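Local atomic coordinates of transcriptional regulatory protein RcsB (Escherichia coli, PDB entry 5I4C), a protein that acts as the response regulator of the Rcs phosphorelay, binding regulatory DNA to control genes for capsule synthesis, biofilm formation and cell division. Residues 17-20 against 21-25. Numbering follows the deposited sequence.
Sequences FGIR and KSLEQ
Lys21 N donates to Phe17 O at 3.0 Å, the first of four successive i to i+4 bonds that join residues 17-20 to 21-25 over about two turns of helix. Ser22 N bonds to Gly18 O and Leu23 N to Ile19 O, the latter the straightest of the set (N-H...O 167°), and Glu24 N closes the series on Arg20 O at 2.8 Å. Gln25 N then bonds to Ser22 O, three residues earlier.

The buried side of the helix carries Ile19 and Leu23, which run alongside each other in the same direction, with Ile19 CG2 3.7 Å from Leu23 CD1. This is helix 13-23 of the receiver domain, the crossover of a beta-alpha-beta unit in the CheY-like fold. Leu23 reaches Val6 and Val31 on the flanking strands, while Ile19 packs on Leu116 of helix 112-124, where Ser22 OG also bonds to Pro113 O.

On the outer side, Lys21 CG sits over one face of the Phe17 ring in a CH-pi contact, 4.0 Å from the centroid. The lysine chain bends at chi2 (-54°) and again at chi3, carrying NZ off beyond the rim of the ring to Glu24 OE1 in a 3.1 Å salt bridge on the syn side of the carboxylate, with NZ 23° out of its plane. Both Phe17 and Lys21 also pack against the second subunit. Glu24 OE2 lies 3.3 Å from Arg20 CG, alongside the aliphatic part of the arginine, whose NE makes a salt bridge with Glu34.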
ATOM      1  N   PHE A  17      -6.008   3.356  -1.371  1.00 24.23           N
ATOM      2  CA  PHE A  17      -6.226   4.150  -0.156  1.00 24.08           C
ATOM      3  C   PHE A  17      -5.168   5.235  -0.004  1.00 24.50           C
ATOM      4  O   PHE A  17      -5.513   6.408   0.224  1.00 24.52           O
ATOM      5  CB  PHE A  17      -6.191   3.211   1.060  1.00 24.43           C
ATOM      6  CG  PHE A  17      -6.408   3.893   2.361  1.00 25.72           C
ATOM      7  CD1 PHE A  17      -7.662   4.266   2.755  1.00 28.60           C
ATOM      8  CD2 PHE A  17      -5.368   4.199   3.162  1.00 25.84           C
ATOM      9  CE1 PHE A  17      -7.842   4.901   3.992  1.00 30.97           C
ATOM     10  CE2 PHE A  17      -5.505   4.877   4.353  1.00 27.47           C
ATOM     11  CZ  PHE A  17      -6.761   5.197   4.800  1.00 29.13           C
ATOM     12  N   GLY A  18      -3.882   4.856  -0.088  1.00 24.57           N
ATOM     13  CA  GLY A  18      -2.754   5.816   0.107  1.00 25.81           C
ATOM     14  C   GLY A  18      -2.798   6.931  -0.921  1.00 24.94           C
ATOM     15  O   GLY A  18      -2.688   8.100  -0.591  1.00 25.72           O
ATOM     16  N   ILE A  19      -3.003   6.534  -2.182  1.00 23.91           N
ATOM     17  CA  ILE A  19      -3.131   7.476  -3.262  1.00 25.51           C
ATOM     18  C   ILE A  19      -4.322   8.428  -3.032  1.00 26.53           C
ATOM     19  O   ILE A  19      -4.172   9.637  -3.138  1.00 27.26           O
ATOM     20  CB  ILE A  19      -3.202   6.759  -4.627  1.00 25.56           C
ATOM     21  CG1 ILE A  19      -1.842   6.088  -4.873  1.00 28.80           C
ATOM     22  CG2 ILE A  19      -3.500   7.796  -5.710  1.00 28.22           C
ATOM     23  CD1 ILE A  19      -1.721   5.272  -6.147  1.00 29.27           C
ATOM     24  N   ARG A  20      -5.473   7.898  -2.662  1.00 27.30           N
ATOM     25  CA  ARG A  20      -6.646   8.779  -2.419  1.00 30.70           C
ATOM     26  C   ARG A  20      -6.359   9.792  -1.267  1.00 30.35           C
ATOM     27  O   ARG A  20      -6.709  10.971  -1.393  1.00 30.28           O
ATOM     28  CB  ARG A  20      -7.891   7.918  -2.174  1.00 32.25           C
ATOM     29  CG  ARG A  20      -9.156   8.628  -1.780  1.00 36.95           C
ATOM     30  CD  ARG A  20     -10.126   7.617  -1.095  1.00 40.45           C
ATOM     31  NE  ARG A  20     -10.017   6.311  -1.743  1.00 39.91           N
ATOM     32  CZ  ARG A  20     -10.059   5.126  -1.105  1.00 45.52           C
ATOM     33  NH1 ARG A  20     -10.270   5.039   0.232  1.00 44.43           N
ATOM     34  NH2 ARG A  20      -9.838   3.991  -1.806  1.00 42.98           N
ATOM     35  N   LYS A  21      -5.714   9.338  -0.192  1.00 29.44           N
ATOM     36  CA  LYS A  21      -5.374  10.156   0.928  1.00 32.90           C
ATOM     37  C   LYS A  21      -4.425  11.265   0.522  1.00 32.46           C
ATOM     38  O   LYS A  21      -4.583  12.403   0.908  1.00 34.92           O
ATOM     39  CB  LYS A  21      -4.716   9.324   2.012  1.00 36.64           C
ATOM     40  CG  LYS A  21      -5.600   8.413   2.832  1.00 40.82           C
ATOM     41  CD  LYS A  21      -6.799   9.127   3.480  1.00 48.09           C
ATOM     42  CE  LYS A  21      -8.032   8.934   2.592  1.00 52.80           C
ATOM     43  NZ  LYS A  21      -9.255   9.278   3.367  1.00 57.95           N
ATOM     44  N   SER A  22      -3.489  10.968  -0.343  1.00 29.99           N
ATOM     45  CA  SER A  22      -2.563  11.963  -0.795  1.00 32.03           C
ATOM     46  C   SER A  22      -3.274  12.993  -1.718  1.00 32.58           C
ATOM     47  O   SER A  22      -3.123  14.232  -1.586  1.00 32.67           O
ATOM     48  CB  SER A  22      -1.382  11.302  -1.507  1.00 32.11           C
ATOM     49  OG  SER A  22      -0.747  12.367  -2.226  1.00 36.50           O
ATOM     50  N   LEU A  23      -4.048  12.497  -2.650  1.00 29.43           N
ATOM     51  CA  LEU A  23      -4.697  13.369  -3.600  1.00 30.56           C
ATOM     52  C   LEU A  23      -5.818  14.225  -2.986  1.00 33.51           C
ATOM     53  O   LEU A  23      -6.120  15.340  -3.466  1.00 31.41           O
ATOM     54  CB  LEU A  23      -5.230  12.536  -4.769  1.00 29.83           C
ATOM     55  CG  LEU A  23      -4.099  11.842  -5.574  1.00 29.35           C
ATOM     56  CD1 LEU A  23      -4.669  11.158  -6.815  1.00 29.32           C
ATOM     57  CD2 LEU A  23      -3.094  12.860  -5.986  1.00 31.90           C
ATOM     58  N   GLU A  24      -6.392  13.725  -1.900  1.00 35.76           N
ATOM     59  CA  GLU A  24      -7.374  14.527  -1.135  1.00 40.23           C
ATOM     60  C   GLU A  24      -6.740  15.763  -0.549  1.00 38.92           C
ATOM     61  O   GLU A  24      -7.469  16.656  -0.190  1.00 40.75           O
ATOM     62  CB  GLU A  24      -8.091  13.704  -0.021  1.00 41.11           C
ATOM     63  CG  GLU A  24      -9.225  12.868  -0.637  1.00 45.04           C
ATOM     64  CD  GLU A  24      -9.840  11.785   0.266  1.00 49.71           C
ATOM     65  OE1 GLU A  24      -9.459  11.692   1.461  1.00 55.91           O
ATOM     66  OE2 GLU A  24     -10.743  11.024  -0.239  1.00 54.07           O
ATOM     67  N   GLN A  25      -5.424  15.809  -0.398  1.00 40.82           N
ATOM     68  CA  GLN A  25      -4.753  17.052  -0.015  1.00 44.45           C
ATOM     69  C   GLN A  25      -4.589  18.088  -1.164  1.00 43.09           C
ATOM     70  O   GLN A  25      -4.275  19.220  -0.909  1.00 42.88           O
ATOM     71  CB  GLN A  25      -3.410  16.713   0.637  1.00 48.39           C
ATOM     72  CG  GLN A  25      -3.512  15.842   1.879  1.00 51.13           C
ATOM     73  CD  GLN A  25      -4.332  16.520   2.990  1.00 58.36           C
ATOM     74  OE1 GLN A  25      -3.865  17.439   3.690  1.00 63.68           O
ATOM     75  NE2 GLN A  25      -5.583  16.091   3.126  1.00 60.76           N
TER